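Desmoplakin (Homo sapiens, PDB 3R6N) probably helps link intermediate filaments to the cell-adhesion complexes of desmosomes, this fragment being a rigid rod of spectrin repeats from its plakin domain. Local coordinates at residues D123-I128 / N198-F202; K131-F135 / I191-L195; Q203-A208 / L261-S265. Residues are numbered along the deposited sequence.

Contact 1: D123-I128 / N198-F202; sequences DKNTNI and NAAYF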
# COMPACT_ATOMS: atom_id res chain seq x y z
N ASP A 123 12.15 -0.39 2.80
CA ASP A 123 12.19 0.75 3.70
C ASP A 123 13.21 1.80 3.26
O ASP A 123 13.12 2.96 3.65
CB ASP A 123 12.49 0.30 5.13
CG ASP A 123 13.85 -0.38 5.26
OD1 ASP A 123 14.55 -0.12 6.26
OD2 ASP A 123 14.21 -1.16 4.36
N LYS A 124 14.18 1.40 2.44
CA LYS A 124 15.19 2.31 1.93
C LYS A 124 14.59 3.37 1.00
O LYS A 124 15.19 4.42 0.78
CB LYS A 124 16.27 1.55 1.17
CG LYS A 124 17.01 0.49 1.97
CD LYS A 124 17.87 -0.36 1.03
CE LYS A 124 18.55 -1.52 1.75
NZ LYS A 124 19.24 -2.42 0.78
N ASN A 125 13.41 3.09 0.46
CA ASN A 125 12.74 4.04 -0.43
C ASN A 125 11.65 4.81 0.30
O ASN A 125 10.54 4.30 0.50
CB ASN A 125 12.15 3.33 -1.65
CG ASN A 125 11.50 4.29 -2.63
OD1 ASN A 125 11.97 5.41 -2.82
ND2 ASN A 125 10.40 3.86 -3.25
N THR A 126 11.96 6.04 0.70
CA THR A 126 11.04 6.85 1.48
C THR A 126 10.20 7.78 0.61
O THR A 126 9.22 8.37 1.08
CB THR A 126 11.81 7.72 2.50
OG1 THR A 126 13.14 7.21 2.68
CG2 THR A 126 11.09 7.73 3.84
N ASN A 127 10.58 7.89 -0.66
CA ASN A 127 9.93 8.84 -1.57
C ASN A 127 8.58 8.39 -2.10
O ASN A 127 8.34 8.41 -3.31
CB ASN A 127 10.86 9.21 -2.72
CG ASN A 127 11.87 10.27 -2.33
OD1 ASN A 127 13.07 10.11 -2.54
ND2 ASN A 127 11.38 11.36 -1.76
N ILE A 128 7.68 8.02 -1.20
CA ILE A 128 6.31 7.69 -1.57
C ILE A 128 5.60 8.95 -2.03
O ILE A 128 4.39 8.95 -2.30
CB ILE A 128 5.54 7.08 -0.39
CG1 ILE A 128 6.44 6.11 0.38
CG2 ILE A 128 4.26 6.39 -0.88
CD1 ILE A 128 7.09 5.04 -0.48
N ASN A 198 2.88 1.45 2.30
CA ASN A 198 4.17 2.10 2.51
C ASN A 198 4.01 3.50 3.10
O ASN A 198 4.82 3.93 3.92
CB ASN A 198 4.99 2.14 1.22
CG ASN A 198 5.71 0.83 0.94
OD1 ASN A 198 5.18 -0.25 1.21
ND2 ASN A 198 6.93 0.93 0.43
N ALA A 199 2.97 4.22 2.68
CA ALA A 199 2.66 5.50 3.28
C ALA A 199 2.42 5.29 4.76
O ALA A 199 3.08 5.89 5.60
CB ALA A 199 1.44 6.12 2.62
N ALA A 200 1.47 4.41 5.08
CA ALA A 200 1.15 4.09 6.47
C ALA A 200 2.39 3.69 7.26
O ALA A 200 2.63 4.20 8.36
CB ALA A 200 0.10 2.99 6.53
N TYR A 201 3.18 2.79 6.70
CA TYR A 201 4.41 2.31 7.33
C TYR A 201 5.29 3.46 7.80
O TYR A 201 5.80 3.44 8.92
CB TYR A 201 5.18 1.42 6.36
CG TYR A 201 6.50 0.89 6.87
CD1 TYR A 201 6.61 -0.39 7.38
CD2 TYR A 201 7.64 1.68 6.83
CE1 TYR A 201 7.82 -0.88 7.85
CE2 TYR A 201 8.86 1.20 7.29
CZ TYR A 201 8.94 -0.08 7.80
OH TYR A 201 10.14 -0.56 8.25
N PHE A 202 5.46 4.46 6.95
CA PHE A 202 6.29 5.60 7.31
C PHE A 202 5.57 6.58 8.23
O PHE A 202 6.17 7.16 9.13
CB PHE A 202 6.82 6.32 6.06
CG PHE A 202 7.84 5.54 5.30
CD1 PHE A 202 7.57 5.07 4.02
CD2 PHE A 202 9.08 5.27 5.86
CE1 PHE A 202 8.52 4.35 3.32
CE2 PHE A 202 10.03 4.55 5.16
CZ PHE A 202 9.75 4.09 3.89

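Contact 2: K131-F135 / I191-L195; sequences KQEAF and IDVHL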
# COMPACT_ATOMS: atom_id res chain seq x y z
N LYS A 131 7.04 9.06 -6.06
CA LYS A 131 6.37 7.94 -6.70
C LYS A 131 4.89 8.20 -6.88
O LYS A 131 4.33 7.89 -7.94
CB LYS A 131 6.58 6.66 -5.88
CG LYS A 131 6.11 5.40 -6.58
CD LYS A 131 6.76 5.27 -7.95
CE LYS A 131 6.39 3.96 -8.64
NZ LYS A 131 7.02 3.86 -9.99
N GLN A 132 4.24 8.75 -5.87
CA GLN A 132 2.81 8.98 -5.92
C GLN A 132 2.41 9.82 -7.13
O GLN A 132 1.42 9.52 -7.80
CB GLN A 132 2.30 9.64 -4.64
CG GLN A 132 0.85 10.09 -4.73
CD GLN A 132 -0.11 8.93 -4.95
OE1 GLN A 132 -0.29 8.10 -4.07
NE2 GLN A 132 -0.71 8.88 -6.12
N GLU A 133 3.18 10.86 -7.40
CA GLU A 133 2.84 11.76 -8.50
C GLU A 133 3.26 11.18 -9.85
O GLU A 133 2.49 11.22 -10.82
CB GLU A 133 3.45 13.14 -8.29
CG GLU A 133 2.93 14.20 -9.25
CD GLU A 133 3.25 15.61 -8.80
OE1 GLU A 133 3.85 15.77 -7.71
OE2 GLU A 133 2.91 16.56 -9.54
N ALA A 134 4.47 10.64 -9.92
CA ALA A 134 4.96 10.01 -11.14
C ALA A 134 3.99 8.94 -11.63
O ALA A 134 3.81 8.73 -12.83
CB ALA A 134 6.35 9.42 -10.92
N PHE A 135 3.37 8.26 -10.67
CA PHE A 135 2.40 7.21 -10.96
C PHE A 135 1.12 7.78 -11.55
O PHE A 135 0.60 7.25 -12.53
CB PHE A 135 2.10 6.42 -9.68
CG PHE A 135 1.19 5.25 -9.88
CD1 PHE A 135 1.50 4.26 -10.80
CD2 PHE A 135 0.02 5.14 -9.15
CE1 PHE A 135 0.66 3.18 -10.99
CE2 PHE A 135 -0.83 4.06 -9.33
CZ PHE A 135 -0.51 3.08 -10.25
N ILE A 191 0.35 -1.55 -7.31
CA ILE A 191 1.19 -0.39 -7.03
C ILE A 191 0.42 0.60 -6.17
O ILE A 191 1.00 1.27 -5.31
CB ILE A 191 1.66 0.32 -8.32
CG1 ILE A 191 2.85 -0.41 -8.93
CG2 ILE A 191 2.06 1.75 -8.03
CD1 ILE A 191 3.32 0.19 -10.23
N ASP A 192 -0.88 0.70 -6.40
CA ASP A 192 -1.72 1.56 -5.57
C ASP A 192 -1.74 1.07 -4.13
O ASP A 192 -1.94 1.86 -3.20
CB ASP A 192 -3.15 1.64 -6.12
CG ASP A 192 -3.41 2.90 -6.93
OD1 ASP A 192 -4.44 2.96 -7.63
OD2 ASP A 192 -2.58 3.83 -6.86
N VAL A 193 -1.52 -0.22 -3.95
CA VAL A 193 -1.56 -0.81 -2.62
C VAL A 193 -0.25 -0.62 -1.87
O VAL A 193 -0.25 -0.40 -0.66
CB VAL A 193 -1.94 -2.30 -2.66
CG1 VAL A 193 -1.62 -2.97 -1.35
CG2 VAL A 193 -3.40 -2.45 -2.97
N HIS A 194 0.87 -0.70 -2.59
CA HIS A 194 2.16 -0.41 -1.98
C HIS A 194 2.17 1.03 -1.51
O HIS A 194 2.48 1.31 -0.35
CB HIS A 194 3.31 -0.66 -2.97
CG HIS A 194 3.60 -2.10 -3.21
ND1 HIS A 194 3.77 -3.01 -2.18
CD2 HIS A 194 3.76 -2.80 -4.36
CE1 HIS A 194 4.01 -4.21 -2.69
NE2 HIS A 194 4.01 -4.11 -4.01
N LEU A 195 1.80 1.94 -2.40
CA LEU A 195 1.74 3.36 -2.07
C LEU A 195 0.97 3.62 -0.78
O LEU A 195 1.34 4.48 0.01
CB LEU A 195 1.12 4.15 -3.23
CG LEU A 195 2.01 4.40 -4.44
CD1 LEU A 195 1.27 5.24 -5.47
CD2 LEU A 195 3.30 5.08 -4.02

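Contact 3: Q203-A208 / L261-S265; sequences QFFEEA and LVNKS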
# COMPACT_ATOMS: atom_id res chain seq x y z
N GLN A 203 4.27 6.75 8.01
CA GLN A 203 3.48 7.64 8.85
C GLN A 203 3.53 7.13 10.28
O GLN A 203 3.68 7.91 11.22
CB GLN A 203 2.03 7.68 8.35
CG GLN A 203 1.25 8.92 8.79
CD GLN A 203 1.04 9.00 10.29
OE1 GLN A 203 0.83 7.98 10.95
NE2 GLN A 203 1.09 10.21 10.83
N PHE A 204 3.41 5.82 10.44
CA PHE A 204 3.33 5.20 11.75
C PHE A 204 4.59 5.40 12.58
O PHE A 204 4.53 5.83 13.73
CB PHE A 204 3.02 3.71 11.63
CG PHE A 204 3.15 2.96 12.92
CD1 PHE A 204 2.10 2.93 13.82
CD2 PHE A 204 4.31 2.26 13.22
CE1 PHE A 204 2.21 2.23 15.01
CE2 PHE A 204 4.42 1.56 14.40
CZ PHE A 204 3.37 1.54 15.30
N PHE A 205 5.74 5.08 12.00
CA PHE A 205 7.00 5.20 12.73
C PHE A 205 7.36 6.66 13.00
O PHE A 205 7.97 6.98 14.02
CB PHE A 205 8.13 4.47 12.00
CG PHE A 205 8.04 2.98 12.10
CD1 PHE A 205 7.67 2.21 11.01
CD2 PHE A 205 8.32 2.33 13.30
CE1 PHE A 205 7.59 0.83 11.10
CE2 PHE A 205 8.23 0.96 13.40
CZ PHE A 205 7.87 0.21 12.30
N GLU A 206 6.98 7.55 12.09
CA GLU A 206 7.22 8.97 12.27
C GLU A 206 6.45 9.48 13.48
O GLU A 206 6.97 10.26 14.29
CB GLU A 206 6.82 9.75 11.02
CG GLU A 206 7.20 11.23 11.05
CD GLU A 206 6.63 11.99 9.86
OE1 GLU A 206 5.50 11.70 9.44
OE2 GLU A 206 7.33 12.90 9.35
N GLU A 207 5.21 9.04 13.61
CA GLU A 207 4.33 9.46 14.70
C GLU A 207 4.67 8.75 16.00
O GLU A 207 4.59 9.34 17.08
CB GLU A 207 2.87 9.21 14.32
CG GLU A 207 1.86 9.59 15.38
CD GLU A 207 0.42 9.33 14.95
OE1 GLU A 207 0.20 9.07 13.74
OE2 GLU A 207 -0.49 9.37 15.81
N ALA A 208 5.04 7.48 15.90
CA ALA A 208 5.35 6.68 17.09
C ALA A 208 6.64 7.12 17.76
O ALA A 208 6.67 7.38 18.96
CB ALA A 208 5.40 5.20 16.73
N LEU A 261 -2.30 4.39 18.04
CA LEU A 261 -1.05 3.76 17.63
C LEU A 261 -1.10 2.25 17.87
O LEU A 261 -0.63 1.47 17.04
CB LEU A 261 0.13 4.37 18.38
CG LEU A 261 0.97 5.39 17.61
CD1 LEU A 261 0.09 6.47 17.00
CD2 LEU A 261 2.03 6.00 18.51
N VAL A 262 -1.67 1.84 18.99
CA VAL A 262 -1.82 0.42 19.27
C VAL A 262 -2.54 -0.27 18.12
O VAL A 262 -2.14 -1.34 17.66
CB VAL A 262 -2.61 0.17 20.58
CG1 VAL A 262 -2.83 -1.32 20.79
CG2 VAL A 262 -1.87 0.78 21.76
N ASN A 263 -3.60 0.37 17.63
CA ASN A 263 -4.40 -0.19 16.55
C ASN A 263 -3.66 -0.21 15.21
O ASN A 263 -3.58 -1.25 14.56
CB ASN A 263 -5.74 0.55 16.43
CG ASN A 263 -6.60 0.39 17.67
OD1 ASN A 263 -7.37 1.28 18.02
ND2 ASN A 263 -6.47 -0.75 18.33
N LYS A 264 -3.11 0.93 14.81
CA LYS A 264 -2.37 1.02 13.56
C LYS A 264 -1.27 -0.04 13.47
O LYS A 264 -1.11 -0.69 12.45
CB LYS A 264 -1.77 2.41 13.37
CG LYS A 264 -2.77 3.47 12.92
CD LYS A 264 -2.10 4.83 12.80
CE LYS A 264 -3.13 5.92 12.55
NZ LYS A 264 -2.55 7.29 12.70
N SER A 265 -0.51 -0.20 14.55
CA SER A 265 0.59 -1.15 14.57
C SER A 265 0.15 -2.53 14.07
O SER A 265 0.90 -3.21 13.37
CB SER A 265 1.21 -1.26 15.97
OG SER A 265 0.28 -1.80 16.90

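Contact 1: D123-I128 / N198-F202
Asn198 opens the helical side of this contact: its CB lies 4.0 Å from CD1 of Ile128, while its side-chain ND2 is hydrogen-bonded to the backbone O of Trp121, just before the 123-128 segment. Ala199 follows with a looser touch, its CB 4.5 Å from CG2 of Ile128. Segment 123-128 belongs to the loop between helix 68-117 and helix 130-161, and it folds over one side of the long helix 167-225, which runs on from one spectrin-like helical bundle into the next. Here the linker turns sharply, with Asn127 at the centre of an inverse gamma turn that brings Ile128 round to point its CB at the helix. Tyr201 reaches the first residue of the 123-128 segment, OH lying 4.0 Å from CB of Asp123; the carboxylate of Asp123 forms a salt bridge with Lys272. Phe202 makes the most extensive contact, filling the hollow of the curved linker. CG2 of Thr126 sits over one face of its ring, 3.8 Å from the centroid and 18° off the normal, a CH-pi contact. CG1 of Ile128 is 4.0 Å from Phe202 CD1, backbone O of Asp123 approaches the ring edge at 3.6 Å from Phe202 CZ, and O of Asn125 lies 3.5 Å from Phe202 CE1.

Contact 2: K131-F135 / I191-L195
Two antiparallel helices meet here, 130-161 and 167-225, which are joined by a short turn and pack side by side as neighbouring helices of a spectrin-repeat bundle. The short segments approach to 11.1 Å between axes, with 156° between their directions. Apolar packing dominates. Phe135 points into the interface, and CG2 of Ile191 lies above its ring face, 3.6 Å from the centroid and 13° off the normal, a CH-pi contact. CD1 of Leu195 comes within 3.9 Å of Phe135 CD2, so the ring is held by two aliphatic residues set one helical turn apart. The same leucine reaches the preceding turn of the other helix, where its CD2 lies 3.8 Å from CG of Lys131. This lysine thus gives its aliphatic part to the interface, while its ammonium group forms a salt bridge with Glu116 and a cation-pi contact with Tyr119. Polar atoms approach from the exposed flank: OD2 of Asp192 lies near the plane of the Phe135 ring, 3.0 Å from CE2 at its edge, and OE1 of Gln132 is 3.5 Å from CD1 of Leu195. No hydrogen bond crosses between the segments. Their association therefore rests on shape and burial of Phe135, Ile191 and Leu195, with the carboxylate of Asp192 facing the electropositive ring edge.

Contact 3: Q203-A208 / L261-S265
Gln203 stands at the margin of this antiparallel helix pair, its CA-to-CB bond sideways and the end of its side chain nearer to Lys264. Phe204 turns its ring into the interface: CE1 meets the backbone O of Leu261 near the ring plane at 3.6 Å, CD1 lies 3.9 Å from CB of Lys264, and CZ is 3.6 Å from CB of Ser265. One turn on, Glu207 spans the gap, its OE1 forming a 3.4 Å salt bridge with NZ of Lys264 while OE2 lies 3.2 Å from CD1 of Leu261. Ala208 offers a small surface to Leu261, whose CD2 is 3.9 Å from Ala208 CB. The segment axes pass 10.8 Å apart at 150°, as neighbours in a spectrin-like three-helix bundle; helix 340-384 supplies the third side, with Ala342 on Phe204 and with Leu345 and Ile349 on Ala208. The chemistry is thus graded across the interface: Phe204, Ala208 and Leu261 bury apolar surface, and the Glu207-Lys264 ion pair joins the helices at the more exposed margin.

From the N terminus, the linker 123-128 comes first, then segment 131-135 at the start of helix 130-161. The chain runs out along that helix, turns and returns on helix 167-225, where 191-195 closes contact 2; seven residues after that segment begins, 198-202 closes contact 1. Contact 2 is therefore nested inside the loop of contact 1, and the two touch through Ile128 CG2 and Leu195 CD2, 3.5 Å apart. Contact 3 follows in series, opening at 203 directly after contact 1 and closing through helix 234-265. All three use helix 167-225, which continues unbroken from one helical bundle through the linker-covered junction into the next.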